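Local coordinates for uncharacterized protein (Bacillus cereus, PDB 5F2H), which is of unknown function but belongs to the alpha/beta hydrolase superfamily and is therefore probably a hydrolase, perhaps of the carboxylesterase type, at residues Val146-Trp150 with Asp295-Phe300. Numbering follows the deposited sequence.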
loop_
_atom_site.group_PDB
_atom_site.type_symbol
_atom_site.label_atom_id
_atom_site.label_comp_id
_atom_site.label_asym_id
_atom_site.label_seq_id
_atom_site.Cartn_x
_atom_site.Cartn_y
_atom_site.Cartn_z
ATOM N N VAL B 146 24.216 -4.821 -8.353
ATOM C CA VAL B 146 23.517 -3.643 -7.867
ATOM C C VAL B 146 22.329 -3.991 -6.952
ATOM O O VAL B 146 21.943 -3.206 -6.121
ATOM C CB VAL B 146 23.091 -2.768 -9.080
ATOM C CG1 VAL B 146 22.058 -3.492 -9.925
ATOM C CG2 VAL B 146 22.540 -1.428 -8.620
ATOM N N GLU B 147 21.793 -5.195 -7.069
ATOM C CA GLU B 147 20.659 -5.589 -6.256
ATOM C C GLU B 147 20.870 -5.428 -4.742
ATOM O O GLU B 147 20.065 -4.797 -4.076
ATOM C CB GLU B 147 20.235 -7.009 -6.651
ATOM C CG GLU B 147 19.123 -7.644 -5.828
ATOM C CD GLU B 147 18.758 -9.052 -6.300
ATOM O OE1 GLU B 147 18.737 -9.314 -7.516
ATOM O OE2 GLU B 147 18.429 -9.899 -5.452
ATOM N N PRO B 148 21.984 -5.935 -4.201
ATOM C CA PRO B 148 22.194 -5.843 -2.752
ATOM C C PRO B 148 22.086 -4.453 -2.127
ATOM O O PRO B 148 21.663 -4.349 -0.970
ATOM C CB PRO B 148 23.614 -6.377 -2.562
ATOM C CG PRO B 148 23.861 -7.259 -3.722
ATOM C CD PRO B 148 23.076 -6.668 -4.862
ATOM N N TYR B 149 22.445 -3.403 -2.873
ATOM C CA TYR B 149 22.401 -2.054 -2.323
ATOM C C TYR B 149 21.032 -1.404 -2.379
ATOM O O TYR B 149 20.809 -0.392 -1.707
ATOM C CB TYR B 149 23.409 -1.153 -3.037
ATOM C CG TYR B 149 24.851 -1.595 -2.938
ATOM C CD1 TYR B 149 25.656 -1.156 -1.911
ATOM C CD2 TYR B 149 25.426 -2.401 -3.917
ATOM C CE1 TYR B 149 26.987 -1.555 -1.836
ATOM C CE2 TYR B 149 26.753 -2.775 -3.866
ATOM C CZ TYR B 149 27.528 -2.367 -2.820
ATOM O OH TYR B 149 28.855 -2.778 -2.737
ATOM N N TRP B 150 20.100 -1.971 -3.144
ATOM C CA TRP B 150 18.771 -1.353 -3.278
ATOM C C TRP B 150 17.654 -2.277 -2.876
ATOM O O TRP B 150 16.494 -1.941 -3.027
ATOM C CB TRP B 150 18.586 -0.916 -4.742
ATOM C CG TRP B 150 19.685 -0.022 -5.188
ATOM C CD1 TRP B 150 20.895 -0.398 -5.676
ATOM C CD2 TRP B 150 19.698 1.395 -5.148
ATOM N NE1 TRP B 150 21.660 0.701 -5.954
ATOM C CE2 TRP B 150 20.930 1.820 -5.673
ATOM C CE3 TRP B 150 18.773 2.355 -4.748
ATOM C CZ2 TRP B 150 21.274 3.162 -5.776
ATOM C CZ3 TRP B 150 19.099 3.686 -4.879
ATOM C CH2 TRP B 150 20.344 4.078 -5.373
ATOM N N ASP B 295 32.019 4.309 -3.716
ATOM C CA ASP B 295 31.332 3.149 -3.238
ATOM C C ASP B 295 30.150 3.649 -2.438
ATOM O O ASP B 295 30.084 4.817 -2.135
ATOM C CB ASP B 295 32.301 2.419 -2.305
ATOM C CG ASP B 295 31.696 1.214 -1.667
ATOM O OD1 ASP B 295 30.708 0.688 -2.217
ATOM O OD2 ASP B 295 32.221 0.805 -0.607
ATOM N N TYR B 296 29.229 2.766 -2.085
ATOM C CA TYR B 296 28.079 3.153 -1.288
ATOM C C TYR B 296 28.486 3.172 0.183
ATOM O O TYR B 296 29.390 2.425 0.599
ATOM C CB TYR B 296 26.976 2.130 -1.407
ATOM C CG TYR B 296 26.418 1.881 -2.777
ATOM C CD1 TYR B 296 27.108 1.130 -3.698
ATOM C CD2 TYR B 296 25.111 2.211 -3.065
ATOM C CE1 TYR B 296 26.535 0.786 -4.906
ATOM C CE2 TYR B 296 24.531 1.883 -4.271
ATOM C CZ TYR B 296 25.243 1.160 -5.177
ATOM O OH TYR B 296 24.665 0.844 -6.378
ATOM N N PRO B 297 27.843 4.037 0.990
ATOM C CA PRO B 297 28.166 4.077 2.432
ATOM C C PRO B 297 27.744 2.764 3.053
ATOM O O PRO B 297 26.808 2.122 2.568
ATOM C CB PRO B 297 27.319 5.224 2.963
ATOM C CG PRO B 297 26.250 5.424 1.941
ATOM C CD PRO B 297 26.803 5.003 0.621
ATOM N N GLU B 298 28.387 2.368 4.139
ATOM C CA GLU B 298 28.049 1.077 4.748
ATOM C C GLU B 298 26.641 1.037 5.386
ATOM O O GLU B 298 26.041 -0.030 5.503
ATOM C CB GLU B 298 29.206 0.597 5.627
ATOM C CG GLU B 298 29.131 -0.874 6.010
ATOM C CD GLU B 298 30.485 -1.431 6.430
ATOM O OE1 GLU B 298 31.511 -0.889 5.966
ATOM O OE2 GLU B 298 30.531 -2.455 7.146
ATOM N N ASP B 299 26.095 2.209 5.714
ATOM C CA ASP B 299 24.740 2.323 6.262
ATOM C C ASP B 299 23.848 2.961 5.170
ATOM O O ASP B 299 22.988 3.807 5.449
ATOM C CB ASP B 299 24.704 3.172 7.538
ATOM C CG ASP B 299 25.056 4.634 7.299
ATOM O OD1 ASP B 299 25.436 5.010 6.165
ATOM O OD2 ASP B 299 24.926 5.420 8.263
ATOM N N PHE B 300 24.062 2.542 3.927
ATOM C CA PHE B 300 23.292 3.065 2.807
ATOM C C PHE B 300 21.803 2.724 2.832
ATOM O O PHE B 300 20.984 3.519 2.342
ATOM C CB PHE B 300 23.888 2.600 1.485
ATOM C CG PHE B 300 23.126 3.071 0.305
ATOM C CD1 PHE B 300 23.198 4.402 -0.085
ATOM C CD2 PHE B 300 22.367 2.190 -0.453
ATOM C CE1 PHE B 300 22.506 4.856 -1.202
ATOM C CE2 PHE B 300 21.677 2.638 -1.569
ATOM C CZ PHE B 300 21.748 3.972 -1.942
HETATM O O HOH W 1 30.280 -1.736 -0.587
#
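Tyr149 and Tyr296 lie against each other as an offset stack, ring centroids 3.7 Å apart and planes only 8° from parallel. The slide of one ring over the other brings the Tyr149 methylene CB over the Tyr296 face, 3.7 Å from its centroid, as a CH-pi contact. Phe300 joins the cluster with CG anti to its backbone N (chi1 178°), which places one face of its ring against the Tyr296 edge at CD2 and turns its own rim to the face of Trp150. In this edge-to-face pair Phe300 CZ reaches to 3.7 Å from Trp150 CH2. Another part of the Phe300 rim, at CE2, meets the carbonyl oxygen Tyr149 O near the ring plane.

Polar contacts finish the tyrosine stack at its two ends. Trp150 NE1 donates to Tyr296 OH over 3.0 Å, nearly straight at 161° and close to the indole plane. At the other end a water bridges Tyr149 OH, 2.8 Å away, and Asp295 OD1, to which it donates; the same carboxylate oxygen receives Tyr296 N from above the carboxylate plane.

The cluster joins helix 143-150 to the loop leading into helix 300-313 of the alpha/beta hydrolase fold. Phe207 stacks on Tyr296, Met231 packs on Tyr296 and Phe300, and Ile11 of the second subunit packs against both tyrosines. Trp150 also touches a probable nucleophile elbow, Gly206, Ser208 and Gly210. With its hydroxyl gripped by the indole and its ring stacked on Tyr149, Tyr296 has little freedom to turn, and the indole N-H, buried among aromatic rings, is satisfied by that hydroxyl.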